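Local coordinates for mandelate racemase/muconate lactonizing protein (Thermobispora bispora, PDB 3VC5), which probably catalyses the magnesium-dependent dehydration of D-glucarate to 5-dehydro-4-deoxy-D-glucarate, as a member of the mandelate racemase/muconate lactonizing enzyme family, at residues V56-D61 with L139-K144; A82-L87 with A132-A137. All coordinates share one frame; numbering follows the deposited sequence.

In the fold
Followed from the N terminus, the chain forms the antiparallel strands 25-36, 50-60 and 65-71 and then enters the helices of the N-terminal capping domain. Contact 1 closes the longer loop, bringing the end of central strand 50-60 against the later part of helix 123-146. Contact 2 is nested inside that loop: the end of helix 74-85 meets an earlier turn of the same long helix. The two contacts have centres about 11 Å apart and join where the sheet rests on the helix. There Val58 CG2 lies 3.6 Å from Ala137 CB. Helix 123-146 thus ties the sheet to helix 74-85.

Contact 1 of 2, residues V56-D61 with L139-K144; sequences VEVVTD and LDIQGK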
# COMPACT_ATOMS: atom_id res chain seq x y z
N VAL A 56 3.00 25.19 -0.95
CA VAL A 56 3.93 24.92 0.14
C VAL A 56 5.34 24.67 -0.40
O VAL A 56 5.51 23.94 -1.38
CB VAL A 56 3.47 23.65 0.93
CG1 VAL A 56 4.55 23.17 1.91
CG2 VAL A 56 2.16 23.95 1.65
N GLU A 57 6.34 25.28 0.24
CA GLU A 57 7.71 25.01 -0.15
C GLU A 57 8.51 24.62 1.08
O GLU A 57 8.64 25.42 2.02
CB GLU A 57 8.35 26.24 -0.84
CG GLU A 57 9.77 25.94 -1.36
CD GLU A 57 10.41 27.09 -2.10
OE1 GLU A 57 10.14 28.28 -1.76
OE2 GLU A 57 11.21 26.81 -3.04
N VAL A 58 9.03 23.39 1.08
CA VAL A 58 9.81 22.87 2.19
C VAL A 58 11.27 23.08 1.85
O VAL A 58 11.68 22.79 0.73
CB VAL A 58 9.52 21.33 2.42
CG1 VAL A 58 10.49 20.76 3.47
CG2 VAL A 58 8.06 21.14 2.87
N VAL A 59 12.04 23.58 2.81
CA VAL A 59 13.46 23.85 2.60
C VAL A 59 14.26 23.11 3.67
O VAL A 59 14.00 23.27 4.87
CB VAL A 59 13.79 25.35 2.70
CG1 VAL A 59 15.22 25.62 2.22
CG2 VAL A 59 12.77 26.20 1.89
N THR A 60 15.22 22.30 3.24
CA THR A 60 16.10 21.59 4.16
C THR A 60 17.23 22.47 4.68
O THR A 60 17.51 23.57 4.14
CB THR A 60 16.71 20.33 3.52
OG1 THR A 60 17.69 20.71 2.54
CG2 THR A 60 15.62 19.47 2.85
N ASP A 61 17.91 21.95 5.70
CA ASP A 61 19.04 22.66 6.30
C ASP A 61 20.11 22.99 5.26
O ASP A 61 20.80 24.00 5.36
CB ASP A 61 19.65 21.83 7.42
CG ASP A 61 18.92 21.98 8.74
OD1 ASP A 61 18.20 22.98 8.94
OD2 ASP A 61 19.08 21.09 9.61
N LEU A 139 8.69 14.28 -0.89
CA LEU A 139 9.08 13.37 -1.97
C LEU A 139 9.86 14.12 -3.05
O LEU A 139 10.81 13.57 -3.64
CB LEU A 139 7.85 12.68 -2.59
CG LEU A 139 7.10 11.75 -1.62
CD1 LEU A 139 5.86 11.21 -2.38
CD2 LEU A 139 8.01 10.58 -1.21
N ASP A 140 9.46 15.36 -3.33
CA ASP A 140 10.21 16.20 -4.31
C ASP A 140 11.67 16.28 -3.85
O ASP A 140 12.60 16.03 -4.63
CB ASP A 140 9.52 17.59 -4.39
CG ASP A 140 10.00 18.47 -5.53
OD1 ASP A 140 10.66 17.99 -6.48
OD2 ASP A 140 9.67 19.69 -5.44
N ILE A 141 11.88 16.57 -2.57
CA ILE A 141 13.23 16.67 -1.99
C ILE A 141 13.97 15.32 -2.02
O ILE A 141 15.16 15.27 -2.38
CB ILE A 141 13.17 17.22 -0.57
CG1 ILE A 141 12.76 18.71 -0.58
CG2 ILE A 141 14.55 17.09 0.12
CD1 ILE A 141 12.21 19.22 0.78
N GLN A 142 13.30 14.24 -1.62
CA GLN A 142 13.94 12.92 -1.71
C GLN A 142 14.39 12.60 -3.14
O GLN A 142 15.48 12.06 -3.35
CB GLN A 142 13.01 11.82 -1.22
CG GLN A 142 12.67 11.87 0.24
CD GLN A 142 11.78 10.70 0.63
OE1 GLN A 142 11.82 9.61 -0.01
NE2 GLN A 142 10.96 10.90 1.65
N GLY A 143 13.53 12.88 -4.12
CA GLY A 143 13.91 12.70 -5.52
C GLY A 143 15.12 13.55 -5.90
O GLY A 143 16.05 13.07 -6.58
N LYS A 144 15.12 14.82 -5.50
CA LYS A 144 16.28 15.68 -5.80
C LYS A 144 17.56 15.13 -5.15
O LYS A 144 18.65 15.16 -5.76
CB LYS A 144 16.04 17.11 -5.34
CG LYS A 144 14.95 17.81 -6.14
CD LYS A 144 14.79 19.26 -5.71
CE LYS A 144 13.61 19.95 -6.41
NZ LYS A 144 13.52 21.36 -6.01
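Strand residues Val56-Thr60 face one turn of helix 123-146, with Val58 and Ile141 as the nearest backbone pair, their CA atoms 8.2 Å apart. At that spacing the backbones stay clear of each other and side chains bridge the gap. On the strand, CB of Val58 and Thr60 point toward the helix, whereas that of Val59 points away, the alternation of an extended chain laid with one face on a helix. Ile141 is the single helix residue of the segment that reaches across, CD1 serving mainly Val58 and CG2 meeting Thr60. Ile141 CD1 ends 3.5 Å from Val58 CG1, and the two side chains cross at about a right angle. Ile141 CD1 also lies 3.6 Å from Val58 O, in van der Waals contact with the strand backbone. Val58 chi1 of 172° sets CG1 anti to the backbone N, and this branch, not CG2, meets Ile141 CD1. The other branch, Ile141 CG2, meets Thr60 CG2 methyl to methyl, tip to tip, at 3.8 Å, and Ile141 CD1 is also near this threonine methyl, at 4.0 Å. This is the sheet-on-helix layer of the N-terminal capping domain of the enolase superfamily, in which a three-stranded antiparallel meander packs against a helical bundle. Thr60 is split between two tasks: its methyl serves the apolar layer, while OG1, at chi1 72°, accepts a hydrogen bond from Ile64 N in the turn that leads to strand 65-71. Polar groups flank the apolar patch. Asp140 takes hydrogen bonds from Leu67 N and Leu397 N, one on each carboxylate oxygen, and Lys144 NZ binds Thr65 O, so this helix also grips the neighbouring strand 65-71. Glu57 forms salt bridges with Arg29 and Arg403.

Contact 2 of 2, residues A82-L87 with A132-A137; sequences AAAARL and AAFEVA
Within the helical part of the N-terminal capping domain, the end of helix 74-85 and the turn after it receive the ring of Phe134 from helix 123-146. The nearest backbone pair, Ala84 and Phe134, has its CA atoms 8.1 Å apart, a gap filled by the aromatic side chain. Leu87 lies over one face of the ring: Leu87 CD1 sits 3.8 Å from the centroid of the Phe134 ring, 19° off its normal, a CH-pi contact displaced toward Phe134 CG and CD1. The far end of the ring probes the helix itself. Phe134 CE2 meets Ala83 CB at 3.7 Å, and Phe134 CE1 packs on Ala84 CB. Phe134 CZ comes within 3.6 Å of Ala84 N, so small alanine side chains let the ring reach the backbone. With Phe134 CG anti to the carbonyl carbon and beside the backbone N (chi1 -55°), the ring lies with one face against Leu87 and its CE1, CZ and CE2 end at Ala83 and Ala84. The same ring joins helices to sheet, since Val28 of strand 25-36 and Val56 of strand 50-60 also touch it. With an alanine in place of Phe134, a gap would probably open between the two helices and Leu87 CD1 would lose the aromatic face it lies on. Leu87 in turn packs on Ile98 and Arg101 of helix 95-106, and Arg101 NH1 hydrogen-bonds the carbonyl O of Arg86, the residue before Leu87.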
# COMPACT_ATOMS: atom_id res chain seq x y z
N ALA A 82 -0.41 26.22 10.56
CA ALA A 82 -0.10 25.72 11.90
C ALA A 82 0.81 24.47 11.85
O ALA A 82 1.79 24.36 12.59
CB ALA A 82 -1.39 25.40 12.64
N ALA A 83 0.48 23.54 10.95
CA ALA A 83 1.31 22.35 10.80
C ALA A 83 2.71 22.71 10.28
O ALA A 83 3.73 22.19 10.79
CB ALA A 83 0.62 21.33 9.87
N ALA A 84 2.78 23.62 9.31
CA ALA A 84 4.06 24.00 8.73
C ALA A 84 5.01 24.51 9.80
O ALA A 84 6.19 24.18 9.79
CB ALA A 84 3.86 25.07 7.66
N ALA A 85 4.47 25.30 10.74
CA ALA A 85 5.29 25.92 11.78
C ALA A 85 5.91 24.89 12.74
O ALA A 85 6.89 25.21 13.44
CB ALA A 85 4.45 26.95 12.56
N ARG A 86 5.35 23.67 12.75
CA ARG A 86 5.79 22.63 13.66
C ARG A 86 6.62 21.53 12.96
O ARG A 86 6.94 20.52 13.58
CB ARG A 86 4.59 22.03 14.44
CG ARG A 86 3.82 23.07 15.25
CD ARG A 86 4.03 22.90 16.73
NE ARG A 86 3.62 21.58 17.21
CZ ARG A 86 2.40 21.29 17.69
NH1 ARG A 86 1.46 22.23 17.76
NH2 ARG A 86 2.13 20.06 18.10
N LEU A 87 6.98 21.73 11.68
CA LEU A 87 7.80 20.74 10.96
C LEU A 87 9.32 20.93 11.01
O LEU A 87 10.07 19.95 10.85
CB LEU A 87 7.35 20.59 9.51
CG LEU A 87 5.92 20.11 9.29
CD1 LEU A 87 5.65 19.90 7.81
CD2 LEU A 87 5.61 18.83 10.07
N ALA A 132 -0.94 15.98 2.97
CA ALA A 132 -0.54 15.74 1.62
C ALA A 132 0.33 16.85 1.05
O ALA A 132 1.22 16.54 0.26
CB ALA A 132 -1.76 15.52 0.72
N ALA A 133 0.06 18.12 1.37
CA ALA A 133 0.93 19.19 0.82
C ALA A 133 2.40 18.99 1.23
O ALA A 133 3.35 19.19 0.44
CB ALA A 133 0.45 20.57 1.29
N PHE A 134 2.60 18.58 2.47
CA PHE A 134 3.96 18.38 2.94
C PHE A 134 4.58 17.09 2.37
O PHE A 134 5.78 17.05 2.06
CB PHE A 134 3.95 18.35 4.46
CG PHE A 134 3.31 19.58 5.06
CD1 PHE A 134 3.85 20.85 4.84
CD2 PHE A 134 2.17 19.47 5.85
CE1 PHE A 134 3.26 21.99 5.40
CE2 PHE A 134 1.57 20.59 6.40
CZ PHE A 134 2.12 21.85 6.19
N GLU A 135 3.79 16.03 2.25
CA GLU A 135 4.32 14.75 1.79
C GLU A 135 4.86 14.89 0.36
O GLU A 135 5.94 14.39 0.05
CB GLU A 135 3.28 13.65 1.88
CG GLU A 135 3.84 12.27 1.55
CD GLU A 135 3.30 11.67 0.25
OE1 GLU A 135 2.87 12.43 -0.66
OE2 GLU A 135 3.28 10.42 0.14
N VAL A 136 4.07 15.51 -0.51
CA VAL A 136 4.51 15.74 -1.89
C VAL A 136 5.83 16.52 -1.92
O VAL A 136 6.76 16.16 -2.68
CB VAL A 136 3.39 16.44 -2.73
CG1 VAL A 136 3.94 16.91 -4.10
CG2 VAL A 136 2.22 15.52 -2.86
N ALA A 137 5.93 17.56 -1.09
CA ALA A 137 7.18 18.39 -1.04
C ALA A 137 8.38 17.56 -0.53
O ALA A 137 9.50 17.68 -1.04
CB ALA A 137 6.96 19.60 -0.14